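Local coordinates for 3-methylornithine synthase (Methanosarcina barkeri, PDB 3T7V), which converts L-lysine into (3R)-3-methyl-D-ornithine by radical chemistry with a [4Fe-4S] cluster and S-adenosylmethionine, a step in pyrrolysine biosynthesis, at residues R58-C63 against G107-D112; G285-L290 against V328-I333; V234-F239 against L256-I261. All coordinates share one frame; numbering follows the deposited sequence.

All three contacts are largely buried in the TIM barrel, but at different depths. Contact 1 joins two barrel strands by backbone bonds and ends at the bound 5-amino-D-isoleucine. Contact 3 sets another strand of the same sheet against helix 258-268, with the ligands on one side of the strand and the helix on the other. Contact 2, furthest from the centre, joins two helices of the outer layer almost wholly through apolar groups. Its Leu331, Val328 and Leu290 pack on Val59 and Leu61 of contact 1. Toward contact 3 the link is chiefly ionic, Arg289 NE meeting Glu258 OE2 at 2.8 Å, with Leu259 packed on Leu288 and Arg289 beside it.

Contact 1: R58-C63 against G107-D112; sequences RVFLNC and GFHMVD. With MD0 (5-amino-D-isoleucine), chain D.
Cys63 lies over the ring of Phe108, its CB 3.5 Å from the ring centroid and almost on the ring normal. The Cys63 sulfur shares that face, SG standing 4.2 Å from the same centroid in a sulfur-aromatic contact. An alanine in place of Phe108 would probably leave Cys63 CB and SG without the surface they rest on and open a gap toward Ile300 and Ile324, which the ring also touches. At the other end of this close-packed band, Phe60 turns an edge to His109, CD1 above the imidazole face with the two ring planes at 84°. The imidazole is fixed at both nitrogens: ND1 accepts from Leu61 N at 2.9 Å, while NE2 bonds to the carbonyl oxygen of Ala339, consistent with a proton on NE2. Leu61 O in turn takes His109 N at 2.9 Å, with a weak second bond from Met110 N. Beyond it the segments run as parallel neighbours of the TIM barrel, and helix 93-103 lies between them in the chain as in a beta-alpha-beta crossover. Here Cys63 N donates to Met110 O at 3.0 Å, and Asp112 N reaches Cys63 O at 2.7 Å, nearly along the C=O axis. Asn62 and Met110 point to one face of the sheet, where both meet Met144; Cys63 and Val111 point to the other. The loose end is the turn at Gly107, exposed to solvent, where Leu61 CD1 merely touches Gly107 O at 3.7 Å. The opposite end is the active-site pocket: CG of Asp112 lies anti to the backbone N (chi1 178°), and OD2 accepts from the NE amino group of 5-amino-D-isoleucine at 2.9 Å, while Ser146 holds OD1.

Contact 2: G285-L290 against V328-I333; sequences GMVLRL and VRRLEI
Arg330 CG stands anti to its backbone N (chi1 -175°), which sets CG against Met286 CE and Val287 CG2. Met286 starts the same way, CG anti to N, then bends at the sulfur (chi3 73°), which swings CE round to Arg330. The two side chains slide past each other in opposite directions, with Met286 CE 3.8 Å from Arg330 CG. Val287 meets the same arginine at about a right angle, its CG2 branch 3.6 Å from Arg330 CG. That methyl also follows the chain outward, lying 3.9 Å from Arg330 CD. Further along, Leu290 and Leu331 cross at about a right angle through one methyl each: Leu290 CD1 to Leu331 CD2 is 3.5 Å, closer than methyl carbons usually approach. Met286 CE sits beside this pair too, 4.1 Å from Leu331 CD2.

These few side chains bridge helices 278-291 and 324-334, two members of the outer layer of the TIM barrel. The first leads from strand 275-277 to its parallel partner 296-300, a beta-alpha-beta crossover. The helical segments cross at -48°, their axes 10.9 Å apart, and the buried area is modest, 185 Å² in all. Met334 adds to it by packing on Val287 and Leu290. On another side of helix 278-291, Arg289 NH1 is shared between a hydrogen bond to Gly285 O and a salt bridge to Glu281.

Between the helices the chemistry is divided along Arg330: its methylenes serve as a hydrocarbon surface for Met286 and Val287, while NH1 forms a salt bridge with Asp284 of helix 278-291, and the same two helices are thus joined by a charge pair as well as by apolar packing.

Contact 3: V234-F239 against L256-I261; sequences VRVMTF and LSELKI. With MD0 (5-amino-D-isoleucine), chain D; SAM (S-adenosylmethionine), chain C.
Thr238 and Glu258 cross at about a right angle, and the N-H and the hydroxyl of Thr238 converge on Glu258 OE1. Thr238 N approaches OE1 from above the carboxylate plane at 3.0 Å. Thr238 OG1, held beside the backbone N by chi1 of -56°, also donates to OE1; the modelled length is too short to carry weight. Water bridges Thr238 OG1 to Glu258 N at the start of helix 258-268, where Ser257 OG caps Lys260 N. Deeper in, Val236 lies obliquely against Ile261, Val236 CB to Ile261 CG2 3.7 Å, joining strand 233-238 of the barrel to the helix that follows it.

Alternate residues turn to the ligands. Arg235 presents its guanidinium edge to the carboxylate of 5-amino-D-isoleucine, NH1 to OXT at 3.1 Å and NH2 to O at 3.0 Å. Met237 CE stands 3.7 Å from CG2 of 5-amino-D-isoleucine and equally far from N3 of S-adenosylmethionine.

Charged groups thus lie on different sides of one strand: Arg235 gives two hydrogen bonds to the bound carboxylate and is salt-bridged through NE to Glu205, whereas Glu258, paired through OE2 with Arg289, probably keeps its negative charge, which suits the Thr238 N-H.

Contact 1: R58-C63 against G107-D112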
loop_
_atom_site.group_PDB
_atom_site.type_symbol
_atom_site.label_atom_id
_atom_site.label_comp_id
_atom_site.label_asym_id
_atom_site.label_seq_id
_atom_site.Cartn_x
_atom_site.Cartn_y
_atom_site.Cartn_z
ATOM N N ARG A 58 -4.973 18.035 -3.905
ATOM C CA ARG A 58 -6.073 17.098 -3.765
ATOM C C ARG A 58 -5.555 15.697 -3.443
ATOM O O ARG A 58 -4.595 15.243 -4.020
ATOM C CB ARG A 58 -6.975 17.078 -5.007
ATOM C CG ARG A 58 -7.529 18.452 -5.452
ATOM C CD ARG A 58 -8.272 19.204 -4.370
ATOM N NE ARG A 58 -9.644 18.707 -4.205
ATOM C CZ ARG A 58 -10.731 19.057 -4.916
ATOM N NH1 ARG A 58 -10.676 19.977 -5.912
ATOM N NH2 ARG A 58 -11.893 18.463 -4.607
ATOM N N VAL A 59 -6.197 15.020 -2.490
ATOM C CA VAL A 59 -5.674 13.760 -1.994
ATOM C C VAL A 59 -6.790 12.723 -2.123
ATOM O O VAL A 59 -7.982 13.001 -1.918
ATOM C CB VAL A 59 -5.314 13.963 -0.457
ATOM C CG1 VAL A 59 -4.898 12.620 0.171
ATOM C CG2 VAL A 59 -4.231 15.010 -0.303
ATOM N N PHE A 60 -6.398 11.477 -2.412
ATOM C CA PHE A 60 -7.339 10.356 -2.490
ATOM C C PHE A 60 -7.351 9.623 -1.145
ATOM O O PHE A 60 -6.357 9.695 -0.394
ATOM C CB PHE A 60 -6.928 9.399 -3.633
ATOM C CG PHE A 60 -6.902 10.045 -4.981
ATOM C CD1 PHE A 60 -8.067 10.560 -5.505
ATOM C CD2 PHE A 60 -5.718 10.150 -5.686
ATOM C CE1 PHE A 60 -8.036 11.214 -6.771
ATOM C CE2 PHE A 60 -5.690 10.719 -6.984
ATOM C CZ PHE A 60 -6.859 11.243 -7.474
ATOM N N LEU A 61 -8.450 8.956 -0.827
ATOM C CA LEU A 61 -8.682 8.327 0.500
ATOM C C LEU A 61 -9.120 6.872 0.306
ATOM O O LEU A 61 -10.109 6.601 -0.393
ATOM C CB LEU A 61 -9.749 9.063 1.276
ATOM C CG LEU A 61 -9.485 10.535 1.466
ATOM C CD1 LEU A 61 -10.730 11.255 2.035
ATOM C CD2 LEU A 61 -8.275 10.734 2.374
ATOM N N ASN A 62 -8.390 5.914 0.900
ATOM C CA ASN A 62 -8.675 4.452 0.699
ATOM C C ASN A 62 -8.963 3.848 2.053
ATOM O O ASN A 62 -8.128 3.954 3.007
ATOM C CB ASN A 62 -7.386 3.825 0.118
ATOM C CG ASN A 62 -7.572 2.414 -0.444
ATOM O OD1 ASN A 62 -8.656 1.936 -0.642
ATOM N ND2 ASN A 62 -6.424 1.801 -0.801
ATOM N N CYS A 63 -10.142 3.256 2.169
ATOM C CA CYS A 63 -10.460 2.522 3.431
ATOM C C CYS A 63 -9.861 1.141 3.414
ATOM O O CYS A 63 -9.760 0.530 2.382
ATOM C CB CYS A 63 -11.936 2.400 3.487
ATOM S SG CYS A 63 -12.581 1.705 5.014
ATOM N N GLY A 107 -16.975 9.431 2.169
ATOM C CA GLY A 107 -16.007 10.267 1.480
ATOM C C GLY A 107 -14.838 9.484 0.956
ATOM O O GLY A 107 -13.862 10.087 0.409
ATOM N N PHE A 108 -14.863 8.132 1.080
ATOM C CA PHE A 108 -13.772 7.335 0.477
ATOM C C PHE A 108 -13.842 7.254 -1.061
ATOM O O PHE A 108 -14.894 7.258 -1.681
ATOM C CB PHE A 108 -13.805 5.877 1.006
ATOM C CG PHE A 108 -13.491 5.801 2.466
ATOM C CD1 PHE A 108 -12.153 5.931 2.864
ATOM C CD2 PHE A 108 -14.514 5.562 3.419
ATOM C CE1 PHE A 108 -11.806 5.810 4.194
ATOM C CE2 PHE A 108 -14.171 5.476 4.770
ATOM C CZ PHE A 108 -12.824 5.588 5.150
ATOM N N HIS A 109 -12.648 7.251 -1.667
ATOM C CA HIS A 109 -12.517 7.004 -3.112
ATOM C C HIS A 109 -12.411 5.560 -3.498
ATOM O O HIS A 109 -12.781 5.198 -4.620
ATOM C CB HIS A 109 -11.273 7.739 -3.694
ATOM C CG HIS A 109 -11.326 9.205 -3.464
ATOM N ND1 HIS A 109 -10.751 9.775 -2.364
ATOM C CD2 HIS A 109 -11.935 10.214 -4.168
ATOM C CE1 HIS A 109 -11.024 11.092 -2.356
ATOM N NE2 HIS A 109 -11.741 11.364 -3.465
ATOM N N MET A 110 -12.031 4.697 -2.547
ATOM C CA MET A 110 -11.781 3.300 -2.850
ATOM C C MET A 110 -11.825 2.570 -1.527
ATOM O O MET A 110 -11.593 3.187 -0.439
ATOM C CB MET A 110 -10.401 3.152 -3.502
ATOM C CG MET A 110 -10.118 1.646 -3.918
ATOM S SD MET A 110 -8.875 1.520 -5.237
ATOM C CE MET A 110 -7.501 2.238 -4.380
ATOM N N VAL A 111 -12.133 1.271 -1.565
ATOM C CA VAL A 111 -11.998 0.383 -0.383
ATOM C C VAL A 111 -11.050 -0.744 -0.737
ATOM O O VAL A 111 -11.128 -1.265 -1.858
ATOM C CB VAL A 111 -13.363 -0.146 0.069
ATOM C CG1 VAL A 111 -14.257 0.959 0.525
ATOM C CG2 VAL A 111 -14.062 -0.975 -0.995
ATOM N N ASP A 112 -10.139 -1.050 0.176
ATOM C CA ASP A 112 -9.179 -2.198 0.015
ATOM C C ASP A 112 -9.574 -3.413 0.805
ATOM O O ASP A 112 -9.587 -3.307 2.059
ATOM C CB ASP A 112 -7.769 -1.692 0.352
ATOM C CG ASP A 112 -6.701 -2.724 0.291
ATOM O OD1 ASP A 112 -6.920 -3.905 -0.107
ATOM O OD2 ASP A 112 -5.518 -2.367 0.639
HETATM C C MD0 D . -2.018 -0.107 4.151
HETATM N N MD0 D . -2.575 -1.431 6.108
HETATM O O MD0 D . -2.458 0.478 3.141
HETATM C CA MD0 D . -2.735 -1.315 4.663
HETATM C CB MD0 D . -2.205 -2.601 3.959
HETATM C CD MD0 D . -2.588 -3.867 1.737
HETATM N NE MD0 D . -2.990 -3.682 0.348
HETATM C CG MD0 D . -2.581 -2.519 2.451
HETATM C CG2 MD0 D . -0.677 -2.820 4.104
HETATM O OXT MD0 D . -1.008 0.264 4.762
#

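Contact 2: G285-L290 against V328-I333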
loop_
_atom_site.group_PDB
_atom_site.type_symbol
_atom_site.label_atom_id
_atom_site.label_comp_id
_atom_site.label_asym_id
_atom_site.label_seq_id
_atom_site.Cartn_x
_atom_site.Cartn_y
_atom_site.Cartn_z
ATOM N N GLY A 285 2.312 10.570 11.018
ATOM C CA GLY A 285 3.179 10.008 9.982
ATOM C C GLY A 285 2.623 10.324 8.589
ATOM O O GLY A 285 3.374 10.486 7.606
ATOM N N MET A 286 1.304 10.390 8.478
ATOM C CA MET A 286 0.635 10.736 7.193
ATOM C C MET A 286 1.092 12.116 6.718
ATOM O O MET A 286 1.335 12.315 5.494
ATOM C CB MET A 286 -0.894 10.717 7.375
ATOM C CG MET A 286 -1.672 11.083 6.081
ATOM S SD MET A 286 -3.334 11.659 6.541
ATOM C CE MET A 286 -2.979 13.304 7.240
ATOM N N VAL A 287 1.169 13.079 7.652
ATOM C CA VAL A 287 1.602 14.414 7.294
ATOM C C VAL A 287 3.010 14.367 6.657
ATOM O O VAL A 287 3.217 14.948 5.576
ATOM C CB VAL A 287 1.596 15.318 8.541
ATOM C CG1 VAL A 287 2.070 16.737 8.162
ATOM C CG2 VAL A 287 0.156 15.391 9.058
ATOM N N LEU A 288 3.916 13.619 7.257
ATOM C CA LEU A 288 5.295 13.548 6.784
ATOM C C LEU A 288 5.330 12.902 5.386
ATOM O O LEU A 288 6.099 13.278 4.468
ATOM C CB LEU A 288 6.109 12.697 7.753
ATOM C CG LEU A 288 6.383 13.346 9.133
ATOM C CD1 LEU A 288 7.022 12.379 10.121
ATOM C CD2 LEU A 288 7.266 14.560 8.933
ATOM N N ARG A 289 4.480 11.888 5.243
ATOM C CA ARG A 289 4.473 11.100 3.944
ATOM C C ARG A 289 3.841 11.899 2.840
ATOM O O ARG A 289 4.367 11.913 1.696
ATOM C CB ARG A 289 3.737 9.758 4.148
ATOM C CG ARG A 289 4.565 8.776 5.013
ATOM C CD ARG A 289 3.711 7.755 5.781
ATOM N NE ARG A 289 4.641 6.783 6.385
ATOM C CZ ARG A 289 5.374 6.991 7.508
ATOM N NH1 ARG A 289 5.314 8.157 8.183
ATOM N NH2 ARG A 289 6.222 6.038 7.913
ATOM N N LEU A 290 2.727 12.594 3.095
ATOM C CA LEU A 290 2.209 13.546 2.091
ATOM C C LEU A 290 3.207 14.655 1.749
ATOM O O LEU A 290 3.393 14.991 0.535
ATOM C CB LEU A 290 0.885 14.216 2.537
ATOM C CG LEU A 290 -0.274 13.183 2.704
ATOM C CD1 LEU A 290 -1.405 13.861 3.504
ATOM C CD2 LEU A 290 -0.784 12.701 1.313
ATOM N N VAL A 328 -9.353 13.843 7.345
ATOM C CA VAL A 328 -9.733 15.008 6.552
ATOM C C VAL A 328 -9.452 16.286 7.350
ATOM O O VAL A 328 -9.051 17.299 6.757
ATOM C CB VAL A 328 -11.196 14.879 6.101
ATOM C CG1 VAL A 328 -11.665 16.211 5.481
ATOM C CG2 VAL A 328 -11.367 13.759 5.079
ATOM N N ARG A 329 -9.678 16.240 8.658
ATOM C CA ARG A 329 -9.370 17.418 9.546
ATOM C C ARG A 329 -7.898 17.751 9.399
ATOM O O ARG A 329 -7.538 18.935 9.294
ATOM C CB ARG A 329 -9.684 17.063 11.007
ATOM C CG ARG A 329 -9.207 18.101 12.034
ATOM C CD ARG A 329 -9.655 17.795 13.476
ATOM N NE ARG A 329 -9.090 18.773 14.417
ATOM C CZ ARG A 329 -9.249 18.758 15.747
ATOM N NH1 ARG A 329 -8.690 19.714 16.488
ATOM N NH2 ARG A 329 -9.954 17.792 16.342
ATOM N N ARG A 330 -7.020 16.713 9.464
ATOM C CA ARG A 330 -5.596 16.997 9.395
ATOM C C ARG A 330 -5.234 17.505 7.966
ATOM O O ARG A 330 -4.378 18.391 7.840
ATOM C CB ARG A 330 -4.755 15.762 9.792
ATOM C CG ARG A 330 -3.258 16.023 9.849
ATOM C CD ARG A 330 -2.860 16.924 11.030
ATOM N NE ARG A 330 -3.353 16.283 12.245
ATOM C CZ ARG A 330 -2.610 15.526 13.064
ATOM N NH1 ARG A 330 -1.325 15.307 12.794
ATOM N NH2 ARG A 330 -3.157 14.973 14.147
ATOM N N LEU A 331 -5.824 16.938 6.915
ATOM C CA LEU A 331 -5.518 17.467 5.543
ATOM C C LEU A 331 -5.881 18.969 5.490
ATOM O O LEU A 331 -5.149 19.736 4.844
ATOM C CB LEU A 331 -6.392 16.770 4.492
ATOM C CG LEU A 331 -6.031 15.274 4.433
ATOM C CD1 LEU A 331 -6.980 14.688 3.398
ATOM C CD2 LEU A 331 -4.616 15.074 3.920
ATOM N N GLU A 332 -7.028 19.352 6.075
ATOM C CA GLU A 332 -7.444 20.776 6.050
ATOM C C GLU A 332 -6.356 21.687 6.685
ATOM O O GLU A 332 -5.955 22.755 6.109
ATOM C CB GLU A 332 -8.786 20.938 6.728
ATOM C CG GLU A 332 -9.315 22.379 6.505
ATOM C CD GLU A 332 -10.592 22.715 7.276
ATOM O OE1 GLU A 332 -10.642 22.490 8.521
ATOM O OE2 GLU A 332 -11.545 23.237 6.637
ATOM N N ILE A 333 -5.855 21.261 7.846
ATOM C CA ILE A 333 -4.731 21.952 8.529
ATOM C C ILE A 333 -3.501 22.097 7.620
ATOM O O ILE A 333 -2.820 23.134 7.594
ATOM C CB ILE A 333 -4.388 21.180 9.816
ATOM C CG1 ILE A 333 -5.449 21.491 10.875
ATOM C CG2 ILE A 333 -2.983 21.494 10.293
ATOM C CD1 ILE A 333 -5.484 20.513 12.040
#

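Contact 3: V234-F239 against L256-I261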
loop_
_atom_site.group_PDB
_atom_site.type_symbol
_atom_site.label_atom_id
_atom_site.label_comp_id
_atom_site.label_asym_id
_atom_site.label_seq_id
_atom_site.Cartn_x
_atom_site.Cartn_y
_atom_site.Cartn_z
ATOM N N VAL A 234 2.414 2.754 -6.621
ATOM C CA VAL A 234 3.686 2.187 -6.095
ATOM C C VAL A 234 3.814 2.668 -4.672
ATOM O O VAL A 234 3.536 3.837 -4.331
ATOM C CB VAL A 234 4.943 2.661 -6.892
ATOM C CG1 VAL A 234 4.909 1.987 -8.294
ATOM C CG2 VAL A 234 4.942 4.165 -7.048
ATOM N N ARG A 235 4.254 1.756 -3.827
ATOM C CA ARG A 235 4.419 2.096 -2.411
ATOM C C ARG A 235 5.713 1.634 -1.812
ATOM O O ARG A 235 6.378 0.693 -2.308
ATOM C CB ARG A 235 3.236 1.632 -1.593
ATOM C CG ARG A 235 3.265 0.248 -1.232
ATOM C CD ARG A 235 2.405 -0.087 0.041
ATOM N NE ARG A 235 0.989 0.287 -0.172
ATOM C CZ ARG A 235 0.127 0.499 0.818
ATOM N NH1 ARG A 235 0.535 0.411 2.103
ATOM N NH2 ARG A 235 -1.113 0.851 0.525
ATOM N N VAL A 236 6.044 2.284 -0.709
ATOM C CA VAL A 236 7.113 1.769 0.174
ATOM C C VAL A 236 6.561 1.773 1.589
ATOM O O VAL A 236 5.858 2.723 1.988
ATOM C CB VAL A 236 8.418 2.581 -0.012
ATOM C CG1 VAL A 236 8.066 4.080 0.143
ATOM C CG2 VAL A 236 9.451 2.145 1.012
ATOM N N MET A 237 6.822 0.711 2.330
ATOM C CA MET A 237 6.507 0.665 3.759
ATOM C C MET A 237 7.728 0.447 4.598
ATOM O O MET A 237 8.585 -0.395 4.217
ATOM C CB MET A 237 5.508 -0.460 4.003
ATOM C CG MET A 237 4.267 -0.253 3.145
ATOM S SD MET A 237 3.021 -1.432 3.555
ATOM C CE MET A 237 2.488 -1.262 5.313
ATOM N N THR A 238 7.813 1.176 5.707
ATOM C CA THR A 238 8.849 0.832 6.699
ATOM C C THR A 238 8.537 -0.495 7.379
ATOM O O THR A 238 7.385 -0.662 7.884
ATOM C CB THR A 238 8.828 1.902 7.843
ATOM O OG1 THR A 238 9.013 3.197 7.204
ATOM C CG2 THR A 238 9.919 1.630 8.882
ATOM N N PHE A 239 9.501 -1.414 7.441
ATOM C CA PHE A 239 9.304 -2.660 8.197
ATOM C C PHE A 239 9.229 -2.352 9.680
ATOM O O PHE A 239 10.141 -1.775 10.276
ATOM C CB PHE A 239 10.487 -3.577 7.873
ATOM C CG PHE A 239 10.521 -4.819 8.694
ATOM C CD1 PHE A 239 9.364 -5.590 8.913
ATOM C CD2 PHE A 239 11.679 -5.146 9.345
ATOM C CE1 PHE A 239 9.431 -6.721 9.723
ATOM C CE2 PHE A 239 11.713 -6.273 10.166
ATOM C CZ PHE A 239 10.583 -7.059 10.315
ATOM N N LEU A 256 17.838 4.469 5.047
ATOM C CA LEU A 256 16.885 4.359 3.927
ATOM C C LEU A 256 15.441 4.437 4.388
ATOM O O LEU A 256 14.640 3.428 4.437
ATOM C CB LEU A 256 17.090 3.169 3.037
ATOM C CG LEU A 256 18.402 3.087 2.342
ATOM C CD1 LEU A 256 18.740 1.671 1.982
ATOM C CD2 LEU A 256 18.337 3.915 1.056
ATOM N N SER A 257 15.081 5.675 4.641
ATOM C CA SER A 257 13.845 5.910 5.294
ATOM C C SER A 257 12.744 5.844 4.249
ATOM O O SER A 257 12.958 6.162 3.080
ATOM C CB SER A 257 13.872 7.241 5.991
ATOM O OG SER A 257 13.698 8.233 5.021
ATOM N N GLU A 258 11.572 5.491 4.715
ATOM C CA GLU A 258 10.398 5.510 3.873
ATOM C C GLU A 258 10.170 6.931 3.252
ATOM O O GLU A 258 9.770 7.025 2.116
ATOM C CB GLU A 258 9.244 5.047 4.727
ATOM C CG GLU A 258 7.918 4.985 3.977
ATOM C CD GLU A 258 6.766 4.667 4.886
ATOM O OE1 GLU A 258 7.015 4.061 6.004
ATOM O OE2 GLU A 258 5.604 4.997 4.501
ATOM N N LEU A 259 10.399 8.029 4.001
ATOM C CA LEU A 259 10.132 9.331 3.411
ATOM C C LEU A 259 11.007 9.652 2.226
ATOM O O LEU A 259 10.561 10.173 1.218
ATOM C CB LEU A 259 10.275 10.442 4.461
ATOM C CG LEU A 259 9.525 10.230 5.788
ATOM C CD1 LEU A 259 9.871 11.473 6.640
ATOM C CD2 LEU A 259 8.039 10.171 5.466
ATOM N N LYS A 260 12.301 9.313 2.348
ATOM C CA LYS A 260 13.232 9.484 1.225
ATOM C C LYS A 260 12.770 8.668 0.011
ATOM O O LYS A 260 12.802 9.118 -1.116
ATOM C CB LYS A 260 14.652 9.015 1.693
ATOM C CG LYS A 260 15.793 9.322 0.780
ATOM C CD LYS A 260 17.124 9.555 1.617
ATOM C CE LYS A 260 17.286 8.447 2.601
ATOM N NZ LYS A 260 18.739 8.392 2.978
ATOM N N ILE A 261 12.327 7.435 0.262
ATOM C CA ILE A 261 11.982 6.613 -0.868
ATOM C C ILE A 261 10.664 7.059 -1.486
ATOM O O ILE A 261 10.479 6.973 -2.685
ATOM C CB ILE A 261 11.921 5.127 -0.478
ATOM C CG1 ILE A 261 13.380 4.664 -0.110
ATOM C CG2 ILE A 261 11.365 4.199 -1.588
ATOM C CD1 ILE A 261 13.330 3.364 0.618
HETATM C C MD0 D . -2.018 -0.107 4.151
HETATM N N MD0 D . -2.575 -1.431 6.108
HETATM O O MD0 D . -2.458 0.478 3.141
HETATM C CA MD0 D . -2.735 -1.315 4.663
HETATM C CB MD0 D . -2.205 -2.601 3.959
HETATM C CD MD0 D . -2.588 -3.867 1.737
HETATM N NE MD0 D . -2.990 -3.682 0.348
HETATM C CG MD0 D . -2.581 -2.519 2.451
HETATM C CG2 MD0 D . -0.677 -2.820 4.104
HETATM O OXT MD0 D . -1.008 0.264 4.762
HETATM N N SAM C . -1.649 -11.645 2.341
HETATM C CA SAM C . -1.627 -10.855 1.201
HETATM C C SAM C . -0.280 -10.546 0.686
HETATM O O SAM C . 0.730 -10.912 1.322
HETATM O OXT SAM C . -0.212 -10.010 -0.475
HETATM C CB SAM C . -1.908 -9.548 1.460
HETATM C CG SAM C . -1.391 -8.846 2.649
HETATM S SD SAM C . -0.505 -7.288 2.220
HETATM C CE SAM C . -1.553 -6.082 2.987
HETATM C "C5'" SAM C . 0.852 -7.339 3.371
HETATM C "C4'" SAM C . 1.906 -6.628 2.952
HETATM O "O4'" SAM C . 1.774 -5.788 4.264
HETATM C "C3'" SAM C . 3.047 -7.274 2.739
HETATM O "O3'" SAM C . 2.951 -7.109 1.317
HETATM C "C2'" SAM C . 3.882 -6.102 3.274
HETATM O "O2'" SAM C . 4.344 -5.181 2.232
HETATM C "C1'" SAM C . 3.130 -5.345 4.383
HETATM N N9 SAM C . 3.578 -5.845 5.735
HETATM C C8 SAM C . 3.360 -7.047 6.348
HETATM N N7 SAM C . 3.990 -7.062 7.514
HETATM C C5 SAM C . 4.615 -5.846 7.665
HETATM C C6 SAM C . 5.475 -5.333 8.649
HETATM N N6 SAM C . 5.825 -6.026 9.733
HETATM N N1 SAM C . 5.903 -4.068 8.525
HETATM C C2 SAM C . 5.590 -3.313 7.430
HETATM N N3 SAM C . 4.859 -3.816 6.407
HETATM C C4 SAM C . 4.358 -5.083 6.555
HETATM O O HOH W 1 11.469 4.444 7.342
#